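Local coordinates for petrobactin biosynthesis protein AsbB (Bacillus anthracis, PDB 3TO3) that catalyses the ATP-dependent condensation of spermidine with citryl-spermidine intermediates, a step in making the siderophore petrobactin, at residues B[102-105]-B[106-110]; B[477-480]-B[481-484]; B[541-544]-B[545-549]. All blocks are in the same frame, centred on the assembly; numbering follows the deposited sequence.

Interaction 1 (B[102-105]-B[106-110])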
# COMPACT_ATOMS: atom_id res chain seq x y z
N GLN B 102 4.59 20.81 -3.39
CA GLN B 102 5.57 21.83 -3.74
C GLN B 102 5.96 22.69 -2.53
O GLN B 102 7.16 22.97 -2.30
CB GLN B 102 5.06 22.73 -4.89
CG GLN B 102 6.15 23.59 -5.53
CD GLN B 102 5.60 24.65 -6.49
OE1 GLN B 102 4.40 24.65 -6.83
NE2 GLN B 102 6.48 25.55 -6.94
N PHE B 103 4.95 23.11 -1.77
CA PHE B 103 5.21 23.87 -0.56
C PHE B 103 6.20 23.06 0.30
O PHE B 103 7.26 23.55 0.65
CB PHE B 103 3.91 24.19 0.21
CG PHE B 103 4.16 24.76 1.59
CD1 PHE B 103 4.59 26.07 1.75
CD2 PHE B 103 4.02 23.97 2.73
CE1 PHE B 103 4.85 26.60 3.01
CE2 PHE B 103 4.28 24.49 3.99
CZ PHE B 103 4.71 25.81 4.13
N LEU B 104 5.88 21.81 0.60
CA LEU B 104 6.76 21.02 1.47
C LEU B 104 8.13 20.75 0.83
O LEU B 104 9.16 20.80 1.50
CB LEU B 104 6.09 19.73 1.95
CG LEU B 104 5.01 19.93 3.03
CD1 LEU B 104 4.43 18.61 3.50
CD2 LEU B 104 5.57 20.65 4.22
N GLU B 105 8.16 20.46 -0.47
CA GLU B 105 9.45 20.23 -1.12
C GLU B 105 10.36 21.46 -1.05
O GLU B 105 11.55 21.34 -0.78
CB GLU B 105 9.28 19.76 -2.56
CG GLU B 105 8.98 18.28 -2.68
CD GLU B 105 8.29 17.90 -3.97
OE1 GLU B 105 8.08 18.80 -4.84
OE2 GLU B 105 7.95 16.70 -4.12
N GLU B 106 9.79 22.64 -1.30
CA GLU B 106 10.59 23.87 -1.35
C GLU B 106 11.08 24.27 0.05
O GLU B 106 12.23 24.62 0.25
CB GLU B 106 9.83 24.99 -2.07
CG GLU B 106 9.45 24.57 -3.49
CD GLU B 106 8.92 25.69 -4.39
OE1 GLU B 106 8.24 26.60 -3.88
OE2 GLU B 106 9.18 25.64 -5.62
N VAL B 107 10.19 24.19 1.02
CA VAL B 107 10.54 24.48 2.39
C VAL B 107 11.59 23.52 2.98
O VAL B 107 12.44 23.91 3.76
CB VAL B 107 9.24 24.51 3.23
CG1 VAL B 107 9.50 24.31 4.70
CG2 VAL B 107 8.55 25.82 2.97
N PHE B 108 11.53 22.25 2.59
CA PHE B 108 12.50 21.28 3.08
C PHE B 108 13.79 21.11 2.25
O PHE B 108 14.61 20.21 2.51
CB PHE B 108 11.82 19.97 3.50
CG PHE B 108 10.88 20.14 4.68
CD1 PHE B 108 11.34 20.59 5.90
CD2 PHE B 108 9.53 19.86 4.56
CE1 PHE B 108 10.48 20.77 6.98
CE2 PHE B 108 8.65 20.04 5.65
CZ PHE B 108 9.13 20.49 6.86
N ARG B 109 13.97 21.95 1.23
CA ARG B 109 15.27 22.06 0.60
C ARG B 109 16.18 22.92 1.49
O ARG B 109 17.40 22.80 1.49
CB ARG B 109 15.19 22.67 -0.80
CG ARG B 109 14.56 21.77 -1.83
CD ARG B 109 15.02 22.12 -3.26
NE ARG B 109 14.42 21.17 -4.20
CZ ARG B 109 13.15 21.22 -4.61
NH1 ARG B 109 12.35 22.20 -4.20
NH2 ARG B 109 12.70 20.30 -5.45
N VAL B 110 15.56 23.83 2.23
CA VAL B 110 16.26 24.67 3.17
C VAL B 110 16.46 23.97 4.51
O VAL B 110 17.53 24.05 5.10
CB VAL B 110 15.49 25.99 3.37
CG1 VAL B 110 16.09 26.80 4.49
CG2 VAL B 110 15.45 26.78 2.06
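E106, V107 and F108 give their backbone N-H groups to the carbonyl oxygens of Q102, F103 and L104, the i to i+4 ladder of an alpha helix, with V107 N to F103 O at 3.0 Å and nearly straight (170°). One rung also carries a side-chain bond: NE2 of Q102 donates to OE2 of E106 at 3.0 Å. OE2 lies close to the amide plane of Q102, yet the nitrogen approaches it from above the carboxylate, the two planes standing 75° apart. Q102 gets there with CG turned away from its own N (chi1 -166°) and the rest of the chain extended, which lays its amide beside the carboxylate one turn on.

On the apolar side, CG2 of V107 sits over one face of the F103 ring, 4.2 Å from the centroid, as a CH-pi contact. L104 and F108 run side by side in the same direction, and CD2 of L104 meets CE2 of F108 at 3.5 Å. Branched and aromatic residues suit this side because it faces helices 18-37 and 115-138: F103 and L104 pack on L31, and L104 and F108 on residues of the second helix. The helix is thereby wedged between these helices and strand 65-74, whose Y68 meets the F103 ring edge-to-face.

E106 is buried, and its other oxygen, OE1, is held by a salt bridge to R89 and a hydrogen bond to Y68 OH. With Q102 on OE2, both carboxylate oxygens have partners, an arrangement that would stabilise a buried negative charge and tie this helix to the neighbouring beta sheet.

Interaction 2 (B[477-480]-B[481-484])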
# COMPACT_ATOMS: atom_id res chain seq x y z
N CYS B 477 -4.05 -2.16 42.14
CA CYS B 477 -3.53 -1.94 40.80
C CYS B 477 -3.37 -3.26 40.05
O CYS B 477 -2.69 -4.18 40.54
CB CYS B 477 -2.17 -1.25 40.88
SG CYS B 477 -1.37 -1.06 39.30
N PRO B 478 -3.96 -3.36 38.85
CA PRO B 478 -3.93 -4.64 38.15
C PRO B 478 -2.50 -4.99 37.79
O PRO B 478 -1.71 -4.08 37.46
CB PRO B 478 -4.77 -4.38 36.89
CG PRO B 478 -5.19 -2.97 36.95
CD PRO B 478 -4.37 -2.27 37.96
N ASP B 479 -2.16 -6.27 37.83
CA ASP B 479 -0.79 -6.66 37.60
C ASP B 479 -0.71 -7.13 36.16
O ASP B 479 -0.97 -8.30 35.87
CB ASP B 479 -0.50 -7.86 38.50
CG ASP B 479 0.83 -8.50 38.21
OD1 ASP B 479 1.63 -7.88 37.46
OD2 ASP B 479 1.10 -9.60 38.75
N PHE B 480 -0.17 -6.26 35.31
CA PHE B 480 -0.27 -6.44 33.86
C PHE B 480 0.66 -7.56 33.37
O PHE B 480 0.39 -8.22 32.37
CB PHE B 480 0.03 -5.13 33.14
CG PHE B 480 -0.87 -4.00 33.55
CD1 PHE B 480 -2.18 -3.92 33.07
CD2 PHE B 480 -0.44 -3.02 34.43
CE1 PHE B 480 -3.03 -2.86 33.45
CE2 PHE B 480 -1.28 -1.97 34.82
CZ PHE B 480 -2.58 -1.90 34.33
N THR B 481 1.73 -7.76 34.12
CA THR B 481 2.75 -8.71 33.77
C THR B 481 2.20 -10.12 33.64
O THR B 481 2.75 -10.96 32.92
CB THR B 481 3.85 -8.65 34.81
OG1 THR B 481 4.60 -7.44 34.59
CG2 THR B 481 4.76 -9.84 34.73
N LYS B 482 1.09 -10.38 34.32
CA LYS B 482 0.43 -11.68 34.23
C LYS B 482 -0.51 -11.89 33.02
O LYS B 482 -0.88 -13.02 32.71
CB LYS B 482 -0.29 -11.99 35.55
CG LYS B 482 0.68 -12.49 36.62
CD LYS B 482 -0.01 -13.07 37.83
CE LYS B 482 1.02 -13.49 38.87
NZ LYS B 482 1.71 -14.77 38.56
N MSE B 483 -0.90 -10.78 32.38
CA MSE B 483 -1.89 -10.75 31.28
C MSE B 483 -1.44 -11.06 29.84
O MSE B 483 -2.22 -11.54 29.02
CB MSE B 483 -2.57 -9.39 31.27
CG MSE B 483 -2.91 -8.96 32.66
SE MSE B 483 -4.18 -7.52 32.62
CE MSE B 483 -4.28 -7.18 34.57
N HIS B 484 -0.22 -10.64 29.51
CA HIS B 484 0.34 -10.90 28.19
C HIS B 484 1.86 -10.95 28.27
O HIS B 484 2.50 -10.17 28.98
CB HIS B 484 -0.14 -9.83 27.17
CG HIS B 484 0.07 -10.25 25.74
ND1 HIS B 484 1.20 -9.90 25.03
CD2 HIS B 484 -0.68 -11.01 24.92
CE1 HIS B 484 1.13 -10.43 23.82
NE2 HIS B 484 -0.00 -11.11 23.73
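F480 and M483 meet because in both CG stands opposite the residue's own carbonyl carbon (chi1 -58° and -43°), and because M483, a selenomethionine here, then runs on fully extended, back along the chain. SE comes to 4.1 Å from CD1 of F480 and lies 5.3 Å from the ring centroid, well off the ring normal, in an oblique Met-aromatic contact. The terminal methyl CE reaches further and touches CB of P478 at 3.7 Å. A long, unbranched and polarisable chain suits this place, since it can follow the turn and lie against a ring and a proline at once.

The turn beneath these side chains is a short 3-10 segment, in which bonds run from residue i+3 back to i. M483 N donates to F480 O at 2.9 Å, approaching from above the carbonyl plane rather than within it, while K482 N makes a weak bond to D479 O. D479 stands at the start of this turn, and its short carboxylate suits the place: OD1 reaches T481 N, two residues on, in a weak Asx-turn bond (3.3 Å, 132°). Its other oxygen, OD2, meets the aliphatic part of K482 where the two side chains cross at an angle, 3.6 Å from CG. The ammonium NZ is 5.2 Å from OD2, too far for a salt bridge, so any attraction is probably weak and long-range. H484 closes the segment as N-cap of helix 485-488, its ND1 accepting from T486 N.

Against the rest of the fold, the buried F480 ring packs on I324 of helix 315-333, on F466 and on F496. P478 touches W327 and M483 touches S320 of that same helix, while the polar D479, T481 and K482 occupy the exposed side of the turn.

Interaction 3 (B[541-544]-B[545-549])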
# COMPACT_ATOMS: atom_id res chain seq x y z
N GLU B 541 -10.56 29.53 38.29
CA GLU B 541 -11.52 29.66 39.37
C GLU B 541 -12.19 28.33 39.70
O GLU B 541 -12.31 27.94 40.89
CB GLU B 541 -12.59 30.69 39.04
CG GLU B 541 -12.16 32.13 39.10
CD GLU B 541 -13.20 33.09 38.50
OE1 GLU B 541 -14.41 32.82 38.61
OE2 GLU B 541 -12.81 34.11 37.91
N GLU B 542 -12.64 27.63 38.66
CA GLU B 542 -13.33 26.37 38.85
C GLU B 542 -12.47 25.26 39.45
O GLU B 542 -12.94 24.48 40.29
CB GLU B 542 -13.99 25.90 37.56
CG GLU B 542 -15.02 26.87 37.12
CD GLU B 542 -16.12 27.03 38.14
OE1 GLU B 542 -16.22 26.19 39.07
OE2 GLU B 542 -16.90 28.00 38.00
N ILE B 543 -11.22 25.18 39.02
CA ILE B 543 -10.29 24.22 39.59
C ILE B 543 -10.14 24.59 41.06
O ILE B 543 -10.29 23.74 41.93
CB ILE B 543 -8.91 24.25 38.85
CG1 ILE B 543 -9.01 23.58 37.48
CG2 ILE B 543 -7.83 23.57 39.68
CD1 ILE B 543 -7.81 23.97 36.49
N GLU B 544 -9.86 25.86 41.34
CA GLU B 544 -9.70 26.31 42.72
C GLU B 544 -10.94 26.02 43.57
O GLU B 544 -10.81 25.58 44.71
CB GLU B 544 -9.36 27.80 42.80
CG GLU B 544 -7.91 28.14 42.43
CD GLU B 544 -6.87 27.51 43.36
OE1 GLU B 544 -7.05 27.55 44.60
OE2 GLU B 544 -5.86 26.99 42.83
N ASN B 545 -12.11 26.30 43.01
CA ASN B 545 -13.37 26.07 43.71
C ASN B 545 -13.52 24.60 44.14
O ASN B 545 -13.97 24.31 45.27
CB ASN B 545 -14.57 26.55 42.86
CG ASN B 545 -14.86 28.06 43.02
OD1 ASN B 545 -15.52 28.67 42.16
ND2 ASN B 545 -14.38 28.66 44.11
N HIS B 546 -13.14 23.68 43.25
CA HIS B 546 -13.21 22.24 43.51
C HIS B 546 -12.26 21.85 44.63
O HIS B 546 -12.67 21.29 45.65
CB HIS B 546 -12.86 21.40 42.28
CG HIS B 546 -12.85 19.93 42.56
ND1 HIS B 546 -14.01 19.19 42.72
CD2 HIS B 546 -11.83 19.05 42.72
CE1 HIS B 546 -13.70 17.93 42.96
NE2 HIS B 546 -12.38 17.82 42.97
N PHE B 547 -10.98 22.17 44.45
CA PHE B 547 -9.96 21.72 45.40
C PHE B 547 -10.00 22.41 46.75
O PHE B 547 -9.41 21.91 47.71
CB PHE B 547 -8.57 21.72 44.76
CG PHE B 547 -8.39 20.62 43.78
CD1 PHE B 547 -8.30 20.88 42.43
CD2 PHE B 547 -8.40 19.31 44.21
CE1 PHE B 547 -8.18 19.84 41.51
CE2 PHE B 547 -8.28 18.26 43.29
CZ PHE B 547 -8.17 18.52 41.96
N ARG B 548 -10.70 23.54 46.85
CA ARG B 548 -10.90 24.14 48.17
C ARG B 548 -11.84 23.28 49.03
O ARG B 548 -11.88 23.43 50.24
CB ARG B 548 -11.36 25.60 48.08
CG ARG B 548 -10.22 26.62 48.30
CD ARG B 548 -10.71 28.07 48.48
NE ARG B 548 -10.88 28.75 47.20
CZ ARG B 548 -12.04 28.82 46.54
NH1 ARG B 548 -13.12 28.24 47.03
NH2 ARG B 548 -12.10 29.46 45.38
N LYS B 549 -12.58 22.39 48.39
CA LYS B 549 -13.41 21.43 49.11
C LYS B 549 -12.67 20.15 49.55
O LYS B 549 -13.23 19.33 50.26
CB LYS B 549 -14.64 21.06 48.28
CG LYS B 549 -15.57 22.23 48.04
CD LYS B 549 -16.87 21.81 47.37
CE LYS B 549 -16.68 21.52 45.91
NZ LYS B 549 -17.84 20.76 45.36
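N545, H546, F547 and R548 each donate a backbone N-H to the carbonyl four residues earlier, the alpha-helical pattern of the last turns of helix 532-547. F547 N to I543 O is 3.0 Å and almost straight at 174°, whereas R548 N to E544 O has a similar length but is bent to 143°.

Apolar contact is concentrated in I543 and F547, which lie side by side and point the same way. CG2 of I543 meets the F547 ring at its edge, in plane, 3.9 Å from CD1. F557 stacks with F547, while I426 and V430 of helix 410-432 also touch it, so a flat, bulky side chain fits between this helix and its neighbours.

Among the charged groups, R548 in one of its two modelled conformers bends at chi3 (-86°) so that E544 O lies over one face of the guanidinium, though this placing is doubtful. The carboxylates have partners beyond this stretch: E541 and E542 both form salt bridges with R415, E542 also accepts from Q419, and E544 bonds to Y563 OH. H546 joins H427 through NE2.

One arginine thus answers two neighbouring acids, an arrangement that would offset their mutual repulsion and fasten the helix to helix 410-432 by charge as well as by packing.

The three contacts are separate local elements, in series along the chain and not touching. Interaction 1 is the most remote, its centre 47 Å from that of interaction 2 and 48 Å from that of interaction 3. Interactions 2 and 3 both belong to the FhuF-like part of the sequence, yet their centres are 35 Å apart and their nearest atoms about 21 Å. Interaction 2 has a link to the ATP site: the F480 side chain is about 12 Å from that of E462, an ATP-binding residue. Interactions 1 and 3 lie away from the ATP and magnesium sites, and both join a helix to its surroundings through an apolar side and acids that have partners in neighbouring elements.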